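PDB 6EU4: tail spike protein, which probably recognises and degrades the capsular polysaccharide of Acinetobacter baumannii at the start of infection, as tailspikes of related phages do. Local coordinates for residues L482-I487 and T504-V509; G512-G517 and A561-L566; A539-I542 and A547-W550. All coordinates share one frame; numbering follows the deposited sequence.

Contact 1 of 3, residues L482-I487 and T504-V509; sequences LGNESI and TANATV
Two asparagine side chains, Asn484 and Asn506, lie one over the other with their amide planes only 7° apart, so the contact is a stack of flat polar groups and not an exchange of hydrogen bonds. The two side chains cross at about a right angle. Asn506 OD1 sits 3.5 Å from Asn484 CG, and Asn484 OD1 stands 3.4 Å from Asn506 OD1, two acceptors that do not bond each other. Asn484 OD1 takes its hydrogen bond from ND2 of Asn511, which also bonds Asn506 O and so links the two segments. Asn484 swings CG away from its own N (chi1 -175°), which lays its amide against that of Asn506. The amide of Asn506 also reaches the other backbone: ND2 lies 3.7 Å from Gly483 C.

Water adds further polar links. One molecule donates to Leu482 O at 2.8 Å and accepts from Asn506 ND2 at 3.1 Å, while a second touches both Glu485 O and Asn506 O. Within 482-487, Gly483 N gives a nearly straight bond to Glu485 OE2 (2.8 Å), on the anti lone pair of the carboxylate, and Asn484 is the centre of an inverse gamma turn. The contact lies at the surface, where the loop leaving strand 474-481 meets the loop leaving its parallel neighbour, strand 496-501; Gln501 of the latter donates to Gly483 O and touches the Asn506 side chain.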
loop_
_atom_site.group_PDB
_atom_site.type_symbol
_atom_site.label_atom_id
_atom_site.label_comp_id
_atom_site.label_asym_id
_atom_site.label_seq_id
_atom_site.Cartn_x
_atom_site.Cartn_y
_atom_site.Cartn_z
ATOM N N LEU A 482 15.803 -24.966 28.124
ATOM C CA LEU A 482 16.712 -25.945 27.548
ATOM C C LEU A 482 16.119 -27.345 27.574
ATOM O O LEU A 482 15.430 -27.733 28.521
ATOM C CB LEU A 482 18.038 -25.954 28.307
ATOM C CG LEU A 482 18.802 -24.633 28.298
ATOM C CD1 LEU A 482 19.924 -24.675 29.326
ATOM C CD2 LEU A 482 19.342 -24.348 26.908
ATOM N N GLY A 483 16.424 -28.119 26.544
ATOM C CA GLY A 483 16.174 -29.544 26.555
ATOM C C GLY A 483 17.324 -30.287 27.201
ATOM O O GLY A 483 17.987 -29.788 28.116
ATOM N N ASN A 484 17.575 -31.499 26.709
ATOM C CA ASN A 484 18.724 -32.283 27.152
ATOM C C ASN A 484 19.929 -31.800 26.353
ATOM O O ASN A 484 20.372 -32.422 25.384
ATOM C CB ASN A 484 18.483 -33.777 26.954
ATOM C CG ASN A 484 19.617 -34.623 27.510
ATOM O OD1 ASN A 484 20.429 -34.153 28.313
ATOM N ND2 ASN A 484 19.675 -35.877 27.090
ATOM N N GLU A 485 20.463 -30.653 26.757
ATOM C CA GLU A 485 21.524 -30.038 25.979
ATOM C C GLU A 485 22.570 -29.459 26.913
ATOM O O GLU A 485 22.318 -29.197 28.096
ATOM C CB GLU A 485 20.987 -28.964 25.015
ATOM C CG GLU A 485 19.982 -28.006 25.584
ATOM C CD GLU A 485 19.269 -27.174 24.498
ATOM O OE1 GLU A 485 19.949 -26.520 23.673
ATOM O OE2 GLU A 485 18.022 -27.167 24.482
ATOM N N SER A 486 23.761 -29.280 26.361
ATOM C CA SER A 486 24.894 -28.810 27.135
ATOM C C SER A 486 25.000 -27.293 27.067
ATOM O O SER A 486 25.014 -26.709 25.982
ATOM C CB SER A 486 26.195 -29.432 26.629
ATOM O OG SER A 486 27.301 -28.763 27.204
ATOM N N ILE A 487 25.112 -26.659 28.236
ATOM C CA ILE A 487 25.343 -25.218 28.269
ATOM C C ILE A 487 26.794 -24.871 27.986
ATOM O O ILE A 487 27.127 -23.690 27.862
ATOM C CB ILE A 487 24.902 -24.626 29.623
ATOM C CG1 ILE A 487 25.658 -25.275 30.782
ATOM C CG2 ILE A 487 23.412 -24.778 29.800
ATOM C CD1 ILE A 487 25.532 -24.462 32.099
ATOM N N THR A 504 15.686 -31.605 36.466
ATOM C CA THR A 504 16.856 -31.984 37.253
ATOM C C THR A 504 17.637 -33.112 36.583
ATOM O O THR A 504 18.864 -33.202 36.752
ATOM C CB THR A 504 16.447 -32.386 38.676
ATOM O OG1 THR A 504 15.528 -33.481 38.637
ATOM C CG2 THR A 504 15.791 -31.217 39.405
ATOM N N ALA A 505 16.950 -33.955 35.799
ATOM C CA ALA A 505 17.613 -35.057 35.104
ATOM C C ALA A 505 18.558 -34.563 34.017
ATOM O O ALA A 505 19.546 -35.242 33.707
ATOM C CB ALA A 505 16.570 -36.001 34.497
ATOM N N ASN A 506 18.284 -33.391 33.430
ATOM C CA ASN A 506 19.138 -32.842 32.385
ATOM C C ASN A 506 20.158 -31.841 32.913
ATOM O O ASN A 506 21.042 -31.425 32.155
ATOM C CB ASN A 506 18.281 -32.183 31.292
ATOM C CG ASN A 506 17.464 -33.203 30.503
ATOM O OD1 ASN A 506 17.803 -34.376 30.470
ATOM N ND2 ASN A 506 16.389 -32.751 29.856
ATOM N N ALA A 507 20.066 -31.453 34.186
ATOM C CA ALA A 507 21.054 -30.560 34.799
ATOM C C ALA A 507 22.193 -31.426 35.326
ATOM O O ALA A 507 22.254 -31.799 36.498
ATOM C CB ALA A 507 20.421 -29.722 35.901
ATOM N N THR A 508 23.109 -31.765 34.425
ATOM C CA THR A 508 24.168 -32.717 34.725
ATOM C C THR A 508 25.531 -32.086 34.485
ATOM O O THR A 508 25.666 -31.115 33.738
ATOM C CB THR A 508 24.051 -33.967 33.857
ATOM O OG1 THR A 508 24.204 -33.583 32.487
ATOM C CG2 THR A 508 22.693 -34.644 34.065
ATOM N N VAL A 509 26.556 -32.674 35.110
ATOM C CA VAL A 509 27.930 -32.292 34.786
ATOM C C VAL A 509 28.209 -32.528 33.308
ATOM O O VAL A 509 28.890 -31.735 32.652
ATOM C CB VAL A 509 28.923 -33.060 35.681
ATOM C CG1 VAL A 509 30.380 -32.791 35.255
ATOM C CG2 VAL A 509 28.703 -32.683 37.140
HETATM O O HOH W 1 14.979 -29.970 30.079
HETATM O O HOH W 2 20.685 -29.403 30.196
#

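Contact 2 of 3, residues G512-G517 and A561-L566; sequences GFPSSG and ASWCRL
Trp563 meets Pro514 through its indole face and Gly512 through its indole edge. The side chain starts with CB, 4.0 Å from Pro514 CB, and with CG anti to the carbonyl carbon (chi1 -79°), the indole lies against Pro514. At CG the proline comes closest, its CB 3.7 Å away; the same carbon stands over the indole, 3.8 Å from the centroid of the five-membered ring of Trp563 and 16° off the normal, a clear CH-pi contact. CD1 also faces Pro514 CB, whereas CD2 has both CB and CG of the proline within reach. Farther along, NE1 donates to Gly512 O at 2.9 Å. The acceptor lies close to the ring plane, but the N-H...O angle of 146° leaves the bond bent. CE2 and CZ2 border the same carbonyl oxygen and also meet Pro514 CD, which is 3.8 Å from CE2.

Arg570 of the second subunit bonds Trp563 O. The proline on the indole face is a proline–tryptophan CH-pi contact, supplemented by the N-H bond to a loop carbonyl, here joining a loop to the approach of strand 564-565, outermost in the sheet within this chain, in the C-terminal part of a trimeric tailspike.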
loop_
_atom_site.group_PDB
_atom_site.type_symbol
_atom_site.label_atom_id
_atom_site.label_comp_id
_atom_site.label_asym_id
_atom_site.label_seq_id
_atom_site.Cartn_x
_atom_site.Cartn_y
_atom_site.Cartn_z
ATOM N N GLY A 512 27.385 -29.689 31.362
ATOM C CA GLY A 512 28.112 -28.464 31.656
ATOM C C GLY A 512 27.716 -27.762 32.937
ATOM O O GLY A 512 28.197 -26.649 33.188
ATOM N N PHE A 513 26.877 -28.359 33.740
ATOM C CA PHE A 513 26.440 -27.697 34.955
ATOM C C PHE A 513 27.389 -28.010 36.105
ATOM O O PHE A 513 27.975 -29.100 36.156
ATOM C CB PHE A 513 25.025 -28.137 35.314
ATOM C CG PHE A 513 23.983 -27.631 34.351
ATOM C CD1 PHE A 513 23.636 -28.369 33.234
ATOM C CD2 PHE A 513 23.367 -26.409 34.558
ATOM C CE1 PHE A 513 22.691 -27.902 32.339
ATOM C CE2 PHE A 513 22.414 -25.932 33.669
ATOM C CZ PHE A 513 22.075 -26.679 32.559
ATOM N N PRO A 514 27.562 -27.086 37.049
ATOM C CA PRO A 514 28.575 -27.296 38.098
ATOM C C PRO A 514 28.125 -28.233 39.205
ATOM O O PRO A 514 28.952 -28.862 39.878
ATOM C CB PRO A 514 28.812 -25.882 38.641
ATOM C CG PRO A 514 27.534 -25.169 38.388
ATOM C CD PRO A 514 27.026 -25.717 37.074
ATOM N N SER A 515 26.817 -28.319 39.418
ATOM C CA SER A 515 26.243 -29.091 40.518
ATOM C C SER A 515 24.993 -29.784 39.990
ATOM O O SER A 515 24.051 -29.119 39.549
ATOM C CB SER A 515 25.928 -28.175 41.711
ATOM O OG SER A 515 25.126 -28.815 42.691
ATOM N N SER A 516 25.001 -31.112 39.971
ATOM C CA SER A 516 23.969 -31.834 39.246
ATOM C C SER A 516 22.690 -31.961 40.072
ATOM O O SER A 516 22.700 -31.885 41.305
ATOM C CB SER A 516 24.465 -33.225 38.871
ATOM O OG SER A 516 24.688 -33.973 40.055
ATOM N N GLY A 517 21.573 -32.161 39.367
ATOM C CA GLY A 517 20.356 -32.611 40.016
ATOM C C GLY A 517 19.500 -31.530 40.632
ATOM O O GLY A 517 18.629 -31.840 41.456
ATOM N N ALA A 561 36.917 -22.286 31.087
ATOM C CA ALA A 561 37.643 -22.505 32.324
ATOM C C ALA A 561 36.723 -23.131 33.375
ATOM O O ALA A 561 35.496 -23.189 33.219
ATOM C CB ALA A 561 38.212 -21.190 32.835
ATOM N N SER A 562 37.340 -23.621 34.454
ATOM C CA SER A 562 36.595 -24.289 35.520
ATOM C C SER A 562 35.566 -23.361 36.160
ATOM O O SER A 562 35.763 -22.146 36.271
ATOM C CB SER A 562 37.551 -24.800 36.598
ATOM O OG SER A 562 38.508 -25.694 36.054
ATOM N N TRP A 563 34.462 -23.954 36.608
ATOM C CA TRP A 563 33.454 -23.210 37.355
ATOM C C TRP A 563 33.999 -22.747 38.709
ATOM O O TRP A 563 34.752 -23.466 39.375
ATOM C CB TRP A 563 32.232 -24.085 37.602
ATOM C CG TRP A 563 31.278 -24.250 36.468
ATOM C CD1 TRP A 563 31.099 -25.372 35.706
ATOM C CD2 TRP A 563 30.329 -23.292 35.999
ATOM N NE1 TRP A 563 30.104 -25.165 34.792
ATOM C CE2 TRP A 563 29.611 -23.899 34.945
ATOM C CE3 TRP A 563 30.019 -21.983 36.359
ATOM C CZ2 TRP A 563 28.599 -23.243 34.255
ATOM C CZ3 TRP A 563 29.010 -21.323 35.675
ATOM C CH2 TRP A 563 28.310 -21.965 34.620
ATOM N N CYS A 564 33.545 -21.564 39.136
ATOM C CA CYS A 564 33.972 -20.917 40.373
ATOM C C CYS A 564 32.758 -20.638 41.251
ATOM O O CYS A 564 31.898 -19.825 40.890
ATOM C CB CYS A 564 34.707 -19.610 40.075
ATOM S SG CYS A 564 36.227 -19.856 39.123
ATOM N N ARG A 565 32.707 -21.280 42.412
ATOM C CA ARG A 565 31.622 -21.061 43.361
ATOM C C ARG A 565 31.900 -19.832 44.218
ATOM O O ARG A 565 32.938 -19.747 44.875
ATOM C CB ARG A 565 31.447 -22.296 44.242
ATOM C CG ARG A 565 30.339 -22.197 45.283
ATOM C CD ARG A 565 30.185 -23.548 45.999
ATOM N NE ARG A 565 29.451 -23.458 47.258
ATOM C CZ ARG A 565 28.889 -24.499 47.878
ATOM N NH1 ARG A 565 28.967 -25.719 47.354
ATOM N NH2 ARG A 565 28.241 -24.326 49.020
ATOM N N LEU A 566 30.952 -18.900 44.240
ATOM C CA LEU A 566 31.145 -17.646 44.952
ATOM C C LEU A 566 31.032 -17.833 46.458
ATOM O O LEU A 566 30.210 -18.607 46.958
ATOM C CB LEU A 566 30.128 -16.603 44.494
ATOM C CG LEU A 566 30.169 -16.225 43.013
ATOM C CD1 LEU A 566 29.192 -15.094 42.748
ATOM C CD2 LEU A 566 31.578 -15.828 42.606
#

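Contact 3 of 3, residues A539-I542 and A547-W550; sequences AFAI and ATFW
Ala539 N donates to Trp550 O at 2.8 Å, and Trp550 N returns a bond to Ala539 O, which makes this an antiparallel hydrogen-bonded pair. Two residues on, Ala541 and Thr548 repeat the exchange: Ala541 N meets Thr548 O at 3.0 Å, while the return bond from Thr548 N to Ala541 O is longer, 3.3 Å. That oxygen also receives a CA-H...O contact from Ala547 CA.

Between these pairs, Phe540 and Phe549 form a non-hydrogen-bonded pair whose rings come rim to rim, their planes at 84°. Phe540 CD1 touches Phe549 CD1 at 3.5 Å, in the plane of the Phe549 ring and at its edge, so neither ring covers the other. On the opposite face of the sheet, Thr548 holds OG1 between its backbone N and carbonyl carbon (chi1 53°), where it accepts from Trp550 NE1 at 2.8 Å and lies 3.3 Å from Ala541 CB. Ala539 CB packs on Trp550 CB, 4.2 Å away.

Trp525 of the third subunit meets the Phe540 ring, and Leu551 of that subunit packs on Phe549. The chemistry therefore differs by face: paired phenylalanines give an apolar surface toward a neighbouring subunit, whereas the tryptophan N-H on the other face is satisfied within its own strand, and the backbone bonds set the hairpin register.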
loop_
_atom_site.group_PDB
_atom_site.type_symbol
_atom_site.label_atom_id
_atom_site.label_comp_id
_atom_site.label_asym_id
_atom_site.label_seq_id
_atom_site.Cartn_x
_atom_site.Cartn_y
_atom_site.Cartn_z
ATOM N N ALA A 539 25.708 -19.018 36.832
ATOM C CA ALA A 539 24.743 -20.095 37.041
ATOM C C ALA A 539 24.191 -20.050 38.457
ATOM O O ALA A 539 24.956 -19.964 39.429
ATOM C CB ALA A 539 25.371 -21.462 36.775
ATOM N N PHE A 540 22.851 -20.104 38.556
ATOM C CA PHE A 540 22.127 -20.231 39.812
ATOM C C PHE A 540 21.638 -21.671 39.931
ATOM O O PHE A 540 20.717 -22.077 39.215
ATOM C CB PHE A 540 20.937 -19.275 39.860
ATOM C CG PHE A 540 21.313 -17.823 39.830
ATOM C CD1 PHE A 540 21.584 -17.151 41.011
ATOM C CD2 PHE A 540 21.370 -17.119 38.639
ATOM C CE1 PHE A 540 21.926 -15.811 41.007
ATOM C CE2 PHE A 540 21.709 -15.764 38.636
ATOM C CZ PHE A 540 21.979 -15.115 39.817
ATOM N N ALA A 541 22.273 -22.444 40.808
ATOM C CA ALA A 541 21.824 -23.798 41.131
ATOM C C ALA A 541 20.768 -23.689 42.220
ATOM O O ALA A 541 21.095 -23.517 43.395
ATOM C CB ALA A 541 23.001 -24.659 41.574
ATOM N N ILE A 542 19.495 -23.829 41.841
ATOM C CA ILE A 542 18.369 -23.406 42.673
ATOM C C ILE A 542 17.807 -24.615 43.418
ATOM O O ILE A 542 17.228 -25.522 42.811
ATOM C CB ILE A 542 17.284 -22.724 41.829
ATOM C CG1 ILE A 542 17.859 -21.502 41.100
ATOM C CG2 ILE A 542 16.084 -22.338 42.704
ATOM C CD1 ILE A 542 16.913 -20.876 40.122
ATOM N N ALA A 547 20.628 -21.584 47.316
ATOM C CA ALA A 547 21.283 -21.770 46.028
ATOM C C ALA A 547 22.791 -21.734 46.214
ATOM O O ALA A 547 23.306 -21.244 47.225
ATOM C CB ALA A 547 20.860 -20.699 45.016
ATOM N N THR A 548 23.495 -22.277 45.225
ATOM C CA THR A 548 24.906 -22.003 45.035
ATOM C C THR A 548 25.055 -21.187 43.760
ATOM O O THR A 548 24.273 -21.326 42.813
ATOM C CB THR A 548 25.750 -23.294 44.971
ATOM O OG1 THR A 548 25.223 -24.202 43.996
ATOM C CG2 THR A 548 25.783 -23.977 46.333
ATOM N N PHE A 549 26.047 -20.304 43.772
ATOM C CA PHE A 549 26.244 -19.298 42.736
ATOM C C PHE A 549 27.607 -19.526 42.091
ATOM O O PHE A 549 28.611 -19.654 42.795
ATOM C CB PHE A 549 26.170 -17.897 43.334
ATOM C CG PHE A 549 25.009 -17.685 44.276
ATOM C CD1 PHE A 549 23.719 -17.555 43.791
ATOM C CD2 PHE A 549 25.213 -17.557 45.647
ATOM C CE1 PHE A 549 22.653 -17.353 44.650
ATOM C CE2 PHE A 549 24.142 -17.344 46.504
ATOM C CZ PHE A 549 22.863 -17.244 45.998
ATOM N N TRP A 550 27.648 -19.524 40.755
ATOM C CA TRP A 550 28.810 -19.991 40.018
ATOM C C TRP A 550 29.111 -19.077 38.834
ATOM O O TRP A 550 28.191 -18.665 38.117
ATOM C CB TRP A 550 28.577 -21.399 39.475
ATOM C CG TRP A 550 28.215 -22.443 40.500
ATOM C CD1 TRP A 550 26.977 -22.677 41.045
ATOM C CD2 TRP A 550 29.092 -23.419 41.068
ATOM N NE1 TRP A 550 27.043 -23.731 41.916
ATOM C CE2 TRP A 550 28.326 -24.213 41.942
ATOM C CE3 TRP A 550 30.456 -23.704 40.917
ATOM C CZ2 TRP A 550 28.875 -25.266 42.674
ATOM C CZ3 TRP A 550 30.996 -24.766 41.636
ATOM C CH2 TRP A 550 30.206 -25.524 42.513
#

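In the fold
Contact 3 is the buried one, a hairpin held by backbone bonds and side chains on both faces; contact 1 is a surface meeting of loops, with stacked amides and bridging waters, and contact 2 is partly buried and combines proline–indole packing with one hydrogen bond. All three belong to the region of the six-stranded mixed sheet. Contacts 2 and 3 have centres about 8 Å apart and join directly: Pro514 and Trp563 pack on Trp550, and Leu566 N probably bonds Phe549 O. Contacts 1 and 2 share the loop before strand 520-526, with probable backbone bonds from Phe513 and Gly517 to Thr508 and Ala507. Contacts 1 and 3 do not touch.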